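Local coordinates for GTPase activator-like protein (Chaetomium thermophilum, PDB 6SSH) that probably stimulates GTP hydrolysis by a small GTPase, this chain being the GAP domain of a TSC2-like protein, at residues 97-102 against 118-123. Sequence-based numbering, arbitrary orientation.
With EDO (1,2-ethanediol), chain D.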
loop_
_atom_site.group_PDB
_atom_site.type_symbol
_atom_site.label_atom_id
_atom_site.label_comp_id
_atom_site.label_asym_id
_atom_site.label_seq_id
_atom_site.Cartn_x
_atom_site.Cartn_y
_atom_site.Cartn_z
ATOM N N ARG A 97 -5.842 12.002 1.863
ATOM C CA ARG A 97 -4.764 12.983 1.943
ATOM C C ARG A 97 -3.414 12.280 2.031
ATOM O O ARG A 97 -2.403 12.900 1.607
ATOM C CB ARG A 97 -4.939 13.964 3.105
ATOM C CG ARG A 97 -4.530 13.390 4.482
ATOM C CD ARG A 97 -4.833 14.434 5.574
ATOM N NE ARG A 97 -3.987 14.269 6.750
ATOM C CZ ARG A 97 -4.260 13.480 7.753
ATOM N NH1 ARG A 97 -3.434 13.443 8.759
ATOM N NH2 ARG A 97 -5.295 12.663 7.771
ATOM N N HIS A 98 -3.379 11.076 2.552
ATOM C CA HIS A 98 -2.116 10.327 2.584
ATOM C C HIS A 98 -1.842 9.678 1.244
ATOM O O HIS A 98 -0.849 10.002 0.599
ATOM C CB HIS A 98 -2.121 9.292 3.689
ATOM C CG HIS A 98 -2.357 9.867 5.028
ATOM N ND1 HIS A 98 -1.435 10.703 5.611
ATOM C CD2 HIS A 98 -3.350 9.683 5.906
ATOM C CE1 HIS A 98 -1.921 11.065 6.808
ATOM N NE2 HIS A 98 -3.079 10.474 6.992
ATOM N N ILE A 99 -2.733 8.806 0.795
ATOM C CA ILE A 99 -2.427 8.051 -0.434
ATOM C C ILE A 99 -2.437 8.952 -1.653
ATOM O O ILE A 99 -1.631 8.695 -2.572
ATOM C CB ILE A 99 -3.298 6.789 -0.571
ATOM C CG1 ILE A 99 -4.733 7.216 -0.751
ATOM C CG2 ILE A 99 -3.040 5.826 0.639
ATOM C CD1 ILE A 99 -5.234 6.927 -2.079
ATOM N N GLY A 100 -3.188 10.020 -1.686
ATOM C CA GLY A 100 -3.194 10.923 -2.828
ATOM C C GLY A 100 -1.951 11.753 -2.936
ATOM O O GLY A 100 -1.657 12.295 -4.004
ATOM N N ASN A 101 -1.161 11.810 -1.862
ATOM C CA ASN A 101 0.101 12.551 -1.845
ATOM C C ASN A 101 1.313 11.622 -1.824
ATOM O O ASN A 101 2.415 12.114 -1.639
ATOM C CB ASN A 101 0.105 13.546 -0.683
ATOM C CG ASN A 101 -0.728 14.739 -1.016
ATOM O OD1 ASN A 101 -0.425 15.524 -1.920
ATOM N ND2 ASN A 101 -1.863 14.846 -0.327
ATOM N N ASP A 102 1.073 10.318 -1.979
ATOM C CA ASP A 102 2.162 9.327 -2.031
ATOM C C ASP A 102 2.425 8.982 -3.466
ATOM O O ASP A 102 1.540 8.577 -4.218
ATOM C CB ASP A 102 1.745 8.104 -1.279
ATOM C CG ASP A 102 1.660 8.310 0.244
ATOM O OD1 ASP A 102 2.268 9.261 0.748
ATOM O OD2 ASP A 102 1.016 7.445 0.890
ATOM N N ASP A 118 -6.958 4.528 -12.930
ATOM C CA ASP A 118 -7.558 5.781 -12.532
ATOM C C ASP A 118 -8.469 5.665 -11.295
ATOM O O ASP A 118 -9.239 6.567 -11.000
ATOM C CB ASP A 118 -8.315 6.420 -13.709
ATOM C CG ASP A 118 -9.490 5.603 -14.161
ATOM O OD1 ASP A 118 -9.657 4.455 -13.719
ATOM O OD2 ASP A 118 -10.264 6.103 -15.007
ATOM N N THR A 119 -8.317 4.551 -10.556
ATOM C CA THR A 119 -9.140 4.301 -9.354
ATOM C C THR A 119 -9.012 5.364 -8.289
ATOM O O THR A 119 -10.006 5.660 -7.630
ATOM C CB THR A 119 -8.887 2.908 -8.765
ATOM O OG1 THR A 119 -9.179 1.928 -9.757
ATOM C CG2 THR A 119 -9.782 2.639 -7.557
ATOM N N PHE A 120 -7.826 5.973 -8.121
ATOM C CA PHE A 120 -7.569 6.863 -7.009
ATOM C C PHE A 120 -6.978 8.147 -7.583
ATOM O O PHE A 120 -5.768 8.413 -7.477
ATOM C CB PHE A 120 -6.547 6.247 -6.033
ATOM C CG PHE A 120 -6.916 4.891 -5.533
ATOM C CD1 PHE A 120 -7.946 4.716 -4.589
ATOM C CD2 PHE A 120 -6.228 3.793 -5.924
ATOM C CE1 PHE A 120 -8.236 3.423 -4.142
ATOM C CE2 PHE A 120 -6.508 2.525 -5.468
ATOM C CZ PHE A 120 -7.533 2.350 -4.604
ATOM N N PRO A 121 -7.802 8.956 -8.232
ATOM C CA PRO A 121 -7.260 10.091 -8.985
ATOM C C PRO A 121 -6.389 11.039 -8.152
ATOM O O PRO A 121 -6.722 11.517 -7.093
ATOM C CB PRO A 121 -8.512 10.807 -9.548
ATOM C CG PRO A 121 -9.681 10.175 -8.878
ATOM C CD PRO A 121 -9.271 8.849 -8.306
ATOM N N SER A 122 -5.192 11.268 -8.671
ATOM C CA SER A 122 -4.254 12.153 -8.056
ATOM C C SER A 122 -3.170 12.389 -9.058
ATOM O O SER A 122 -2.610 11.410 -9.599
ATOM C CB SER A 122 -3.588 11.551 -6.828
ATOM O OG SER A 122 -2.599 12.477 -6.397
ATOM N N GLN A 123 -2.795 13.637 -9.162
ATOM C CA GLN A 123 -1.646 13.986 -9.981
ATOM C C GLN A 123 -0.313 13.599 -9.360
ATOM O O GLN A 123 0.720 13.833 -9.983
ATOM C CB GLN A 123 -1.612 15.487 -10.250
ATOM C CG GLN A 123 -1.417 16.358 -9.063
ATOM C CD GLN A 123 -1.748 17.805 -9.396
ATOM O OE1 GLN A 123 -1.673 18.217 -10.559
ATOM N NE2 GLN A 123 -2.147 18.575 -8.386
HETATM C C1 EDO D . -11.075 -2.606 -9.079
HETATM O O1 EDO D . -12.464 -2.742 -9.345
HETATM C C2 EDO D . -10.827 -1.130 -8.925
HETATM O O2 EDO D . -9.703 -0.754 -9.687
#
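S122 reaches across to G100 and makes the one hydrogen bond between residues 97-102 and 118-123. S122 CB lies 3.5 Å from G100 O. One bond further, OG stands anti to the backbone N (chi1 175°), and this turn carries it to the glycine carbonyl. S122 OG donates to G100 O over 2.6 Å. The donor lies in the carbonyl plane, on a lone pair, with a C=O...OG angle of 138°. OG is also hydrogen-bonded to the backbone N of F124, two residues on. The hydroxyl thus gives to the turn after the helix and takes from its own loop, and the two bonds together fix its rotation.

G100 lies in a type I beta turn from I99 to D102. The turn links helix 93-99 to strand 104-109 of the central mixed sheet of this Rap/ran-GAP domain. The partner segment belongs to the loop between strands 104-109 and 127-134, so the contact ties this loop to the turn that follows the helix. N125 of the same loop and N105 donate to I99 O, and K96 NZ is hydrogen-bonded to P121 O.

Beside the polar bond is a small apolar contact. I99 CD1 comes within 4.2 Å of F120 CB and approaches the phenyl ring obliquely. I8 of strand 2-10 touches both side chains. T119 CG2 sits over the centre of one face of the F120 ring, 3.7 Å above it. T119 OG1 accepts a 2.7 Å hydrogen bond from O2 of the ethanediol, probably a crystallisation additive.

On the helix side, N101 folds its amide back to R97. N101 ND2 donates to R97 O at 2.8 Å, with an N-H...O angle of 175°, nearly straight.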